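Local coordinates for CmeC (Campylobacter jejuni, PDB 4MT4), which probably serves as the outer membrane channel of an efflux system, at residues B[179-182]-B[183-186]; B[433-436]-B[437-440]. One frame throughout, in Å; residues are numbered along the deposited sequence.

Interaction 1. Residues B[179-182]-B[183-186]; sequences AYES and AKEI
Glu181 and Lys184 pair one turn apart on helix 129-195, one of the long helices of the helical barrel that, in outer membrane factors, continues the beta barrel into the periplasm. Their side chains run side by side in the same direction, and the carboxylate OE1 of Glu181 comes within 3.8 Å of Lys184 NZ, a long salt bridge, at a distance that suggests a loose ion pair. The lysine leaves the backbone with CG opposite its own N (chi1 -170°), and bends at chi2 and chi3 bring NZ round to face the glutamate OE1. On the way its CE passes obliquely by the Tyr180 ring, 4.4 Å from CE2. Under these side chains the helix ladder continues: Lys184 N donates to Tyr180 O at 3.0 Å, and Glu185 N to Glu181 O at 3.1 Å. Glu185 turns its carboxylate to Arg188 instead, and Ser182 OG bonds to Glu178. Helices 201-236 and 411-445 flank the turn: Tyr180 lies on Leu211 and Ala215 of the first, while Arg418 of the second reaches Ala179 O. The tightest rung is Ile186 N to Ser182 O at 2.8 Å, and Ile186 CG1 also packs against that oxygen, 3.2 Å from it.

Interaction 2. Residues B[433-436]-B[437-440]; sequences YSYA and NSIV
Tyr435 O is the crowded oxygen of this turn of helix 411-445. Ile439 N reaches it at 3.1 Å in the regular i to i+4 bond, and Ser438 N adds a weak second bond. Ser438 OG lies near the same oxygen as well: chi1 of 74° places the hydroxyl between the serine's own N and carbonyl carbon, folded back toward the preceding turn. Its modelled separation is too short to be trusted, so the exact geometry of that hydroxyl bond is doubtful, though a serine hydroxyl returning to a carbonyl of the previous turn is a familiar helix feature. The Tyr435 ring, its CG swung opposite the backbone N, passes along the same flank, with CD1 3.6 Å from Ser438 OG. Further out on the ring, CZ touches Ile439 CD1 at 4.0 Å, the isoleucine crossing the tyrosine obliquely. Ile439 also rests on Phe258 and Ile260 of a loop. On another flank, Asn437 N bonds to Tyr433 O at 3.1 Å, and the asparagine's CG lies 3.3 Å from that same oxygen. The turn is largely buried in the helical part of the channel. Tyr435 OH bonds to Arg376 of helix 339-405, whose Ile379 meets both Tyr435 and Ser438. Helix 129-195 packs on another side, Phe164 against Ala436 and Asn437, with Gln161 bonding to Asn437 O.

Interactions 1 and 2 are separate single-turn contacts whose centres lie 32 Å apart; their nearest atoms are about 17 Å from each other and do not touch. What joins them is the pairing of helices 129-195 and 411-445. Residues 179-186 meet Arg418 and Leu422, whereas residues 433-440 meet Gln161 and Phe164, so the numbering runs in opposite senses and the two helices pack antiparallel. The centre of interaction 1, the more open contact, lies about 46 Å from that of the chain, the centre of the mostly buried interaction 2 about 20 Å. Neither includes Cys1, Ile124, Asp125 or Leu126, which line the pocket of the bound lipid-like ligand.

Interaction 1. Residues B[179-182]-B[183-186]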
loop_
_atom_site.group_PDB
_atom_site.type_symbol
_atom_site.label_atom_id
_atom_site.label_comp_id
_atom_site.label_asym_id
_atom_site.label_seq_id
_atom_site.Cartn_x
_atom_site.Cartn_y
_atom_site.Cartn_z
ATOM N N ALA B 179 39.534 14.069 -0.738
ATOM C CA ALA B 179 39.191 15.462 -0.983
ATOM C C ALA B 179 39.199 16.251 0.320
ATOM O O ALA B 179 39.515 17.438 0.335
ATOM C CB ALA B 179 37.835 15.565 -1.659
ATOM N N TYR B 180 38.857 15.577 1.412
ATOM C CA TYR B 180 38.867 16.195 2.731
ATOM C C TYR B 180 40.283 16.299 3.288
ATOM O O TYR B 180 40.644 17.308 3.893
ATOM C CB TYR B 180 37.984 15.404 3.696
ATOM C CG TYR B 180 38.208 15.755 5.151
ATOM C CD1 TYR B 180 37.706 16.933 5.687
ATOM C CD2 TYR B 180 38.920 14.905 5.988
ATOM C CE1 TYR B 180 37.909 17.256 7.014
ATOM C CE2 TYR B 180 39.128 15.220 7.316
ATOM C CZ TYR B 180 38.620 16.397 7.824
ATOM O OH TYR B 180 38.825 16.714 9.148
ATOM N N GLU B 181 41.075 15.250 3.081
ATOM C CA GLU B 181 42.444 15.199 3.588
ATOM C C GLU B 181 43.304 16.325 3.025
ATOM O O GLU B 181 43.945 17.063 3.773
ATOM C CB GLU B 181 43.089 13.847 3.262
ATOM C CG GLU B 181 42.400 12.645 3.895
ATOM C CD GLU B 181 42.421 12.678 5.410
ATOM O OE1 GLU B 181 43.350 13.288 5.982
ATOM O OE2 GLU B 181 41.506 12.096 6.030
ATOM N N SER B 182 43.313 16.459 1.703
ATOM C CA SER B 182 44.133 17.472 1.050
ATOM C C SER B 182 43.596 18.873 1.317
ATOM O O SER B 182 44.354 19.840 1.338
ATOM C CB SER B 182 44.208 17.212 -0.454
ATOM O OG SER B 182 44.558 15.866 -0.719
ATOM N N ALA B 183 42.286 18.976 1.521
ATOM C CA ALA B 183 41.669 20.251 1.868
ATOM C C ALA B 183 42.126 20.698 3.249
ATOM O O ALA B 183 42.230 21.894 3.525
ATOM C CB ALA B 183 40.156 20.146 1.816
ATOM N N LYS B 184 42.393 19.726 4.115
ATOM C CA LYS B 184 42.909 20.014 5.445
ATOM C C LYS B 184 44.365 20.454 5.351
ATOM O O LYS B 184 44.816 21.319 6.101
ATOM C CB LYS B 184 42.785 18.790 6.352
ATOM C CG LYS B 184 43.077 19.076 7.814
ATOM C CD LYS B 184 43.891 17.959 8.443
ATOM C CE LYS B 184 43.185 16.619 8.336
ATOM N NZ LYS B 184 44.002 15.523 8.926
ATOM N N GLU B 185 45.092 19.846 4.419
ATOM C CA GLU B 185 46.481 20.205 4.171
ATOM C C GLU B 185 46.574 21.605 3.580
ATOM O O GLU B 185 47.482 22.366 3.909
ATOM C CB GLU B 185 47.141 19.190 3.235
ATOM C CG GLU B 185 48.589 19.509 2.884
ATOM C CD GLU B 185 49.513 19.460 4.088
ATOM O OE1 GLU B 185 49.180 18.763 5.071
ATOM O OE2 GLU B 185 50.574 20.119 4.052
ATOM N N ILE B 186 45.631 21.938 2.706
ATOM C CA ILE B 186 45.576 23.265 2.106
ATOM C C ILE B 186 45.392 24.334 3.180
ATOM O O ILE B 186 46.077 25.358 3.174
ATOM C CB ILE B 186 44.436 23.368 1.070
ATOM C CG1 ILE B 186 44.785 22.565 -0.186
ATOM C CG2 ILE B 186 44.171 24.820 0.703
ATOM C CD1 ILE B 186 43.658 22.487 -1.193
#

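Interaction 2. Residues B[433-436]-B[437-440]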
loop_
_atom_site.group_PDB
_atom_site.type_symbol
_atom_site.label_atom_id
_atom_site.label_comp_id
_atom_site.label_asym_id
_atom_site.label_seq_id
_atom_site.Cartn_x
_atom_site.Cartn_y
_atom_site.Cartn_z
ATOM N N TYR B 433 27.631 2.838 -11.756
ATOM C CA TYR B 433 26.798 1.849 -11.081
ATOM C C TYR B 433 25.328 2.022 -11.436
ATOM O O TYR B 433 24.507 1.148 -11.166
ATOM C CB TYR B 433 27.008 1.924 -9.568
ATOM C CG TYR B 433 28.420 1.562 -9.169
ATOM C CD1 TYR B 433 28.772 0.247 -8.900
ATOM C CD2 TYR B 433 29.407 2.534 -9.089
ATOM C CE1 TYR B 433 30.066 -0.088 -8.550
ATOM C CE2 TYR B 433 30.701 2.211 -8.741
ATOM C CZ TYR B 433 31.028 0.901 -8.472
ATOM O OH TYR B 433 32.320 0.582 -8.125
ATOM N N SER B 434 25.000 3.154 -12.049
ATOM C CA SER B 434 23.686 3.315 -12.653
ATOM C C SER B 434 23.624 2.459 -13.907
ATOM O O SER B 434 22.555 2.000 -14.306
ATOM C CB SER B 434 23.397 4.780 -12.988
ATOM O OG SER B 434 23.304 5.563 -11.810
ATOM N N TYR B 435 24.781 2.248 -14.525
ATOM C CA TYR B 435 24.871 1.389 -15.698
ATOM C C TYR B 435 24.812 -0.076 -15.292
ATOM O O TYR B 435 24.228 -0.899 -15.995
ATOM C CB TYR B 435 26.154 1.660 -16.487
ATOM C CG TYR B 435 26.258 0.815 -17.739
ATOM C CD1 TYR B 435 25.488 1.105 -18.859
ATOM C CD2 TYR B 435 27.118 -0.275 -17.800
ATOM C CE1 TYR B 435 25.572 0.333 -20.003
ATOM C CE2 TYR B 435 27.207 -1.051 -18.940
ATOM C CZ TYR B 435 26.434 -0.742 -20.039
ATOM O OH TYR B 435 26.523 -1.514 -21.179
ATOM N N ALA B 436 25.427 -0.392 -14.156
ATOM C CA ALA B 436 25.386 -1.743 -13.609
ATOM C C ALA B 436 23.949 -2.128 -13.276
ATOM O O ALA B 436 23.506 -3.234 -13.580
ATOM C CB ALA B 436 26.269 -1.849 -12.374
ATOM N N ASN B 437 23.225 -1.200 -12.659
ATOM C CA ASN B 437 21.824 -1.417 -12.321
ATOM C C ASN B 437 20.922 -1.374 -13.549
ATOM O O ASN B 437 19.813 -1.909 -13.533
ATOM C CB ASN B 437 21.352 -0.381 -11.297
ATOM C CG ASN B 437 21.964 -0.596 -9.926
ATOM O OD1 ASN B 437 22.553 -1.641 -9.654
ATOM N ND2 ASN B 437 21.814 0.392 -9.051
ATOM N N SER B 438 21.398 -0.730 -14.610
ATOM C CA SER B 438 20.650 -0.676 -15.861
ATOM C C SER B 438 20.659 -2.048 -16.521
ATOM O O SER B 438 19.704 -2.429 -17.197
ATOM C CB SER B 438 21.232 0.376 -16.808
ATOM O OG SER B 438 22.455 -0.063 -17.375
ATOM N N ILE B 439 21.746 -2.785 -16.317
ATOM C CA ILE B 439 21.852 -4.152 -16.812
ATOM C C ILE B 439 20.817 -5.033 -16.125
ATOM O O ILE B 439 20.132 -5.827 -16.767
ATOM C CB ILE B 439 23.258 -4.741 -16.574
ATOM C CG1 ILE B 439 24.327 -3.868 -17.233
ATOM C CG2 ILE B 439 23.337 -6.162 -17.104
ATOM C CD1 ILE B 439 24.189 -3.767 -18.735
ATOM N N VAL B 440 20.708 -4.874 -14.811
ATOM C CA VAL B 440 19.772 -5.644 -14.003
ATOM C C VAL B 440 18.324 -5.370 -14.405
ATOM O O VAL B 440 17.513 -6.293 -14.497
ATOM C CB VAL B 440 19.951 -5.335 -12.502
ATOM C CG1 VAL B 440 18.978 -6.148 -11.664
ATOM C CG2 VAL B 440 21.383 -5.614 -12.077
#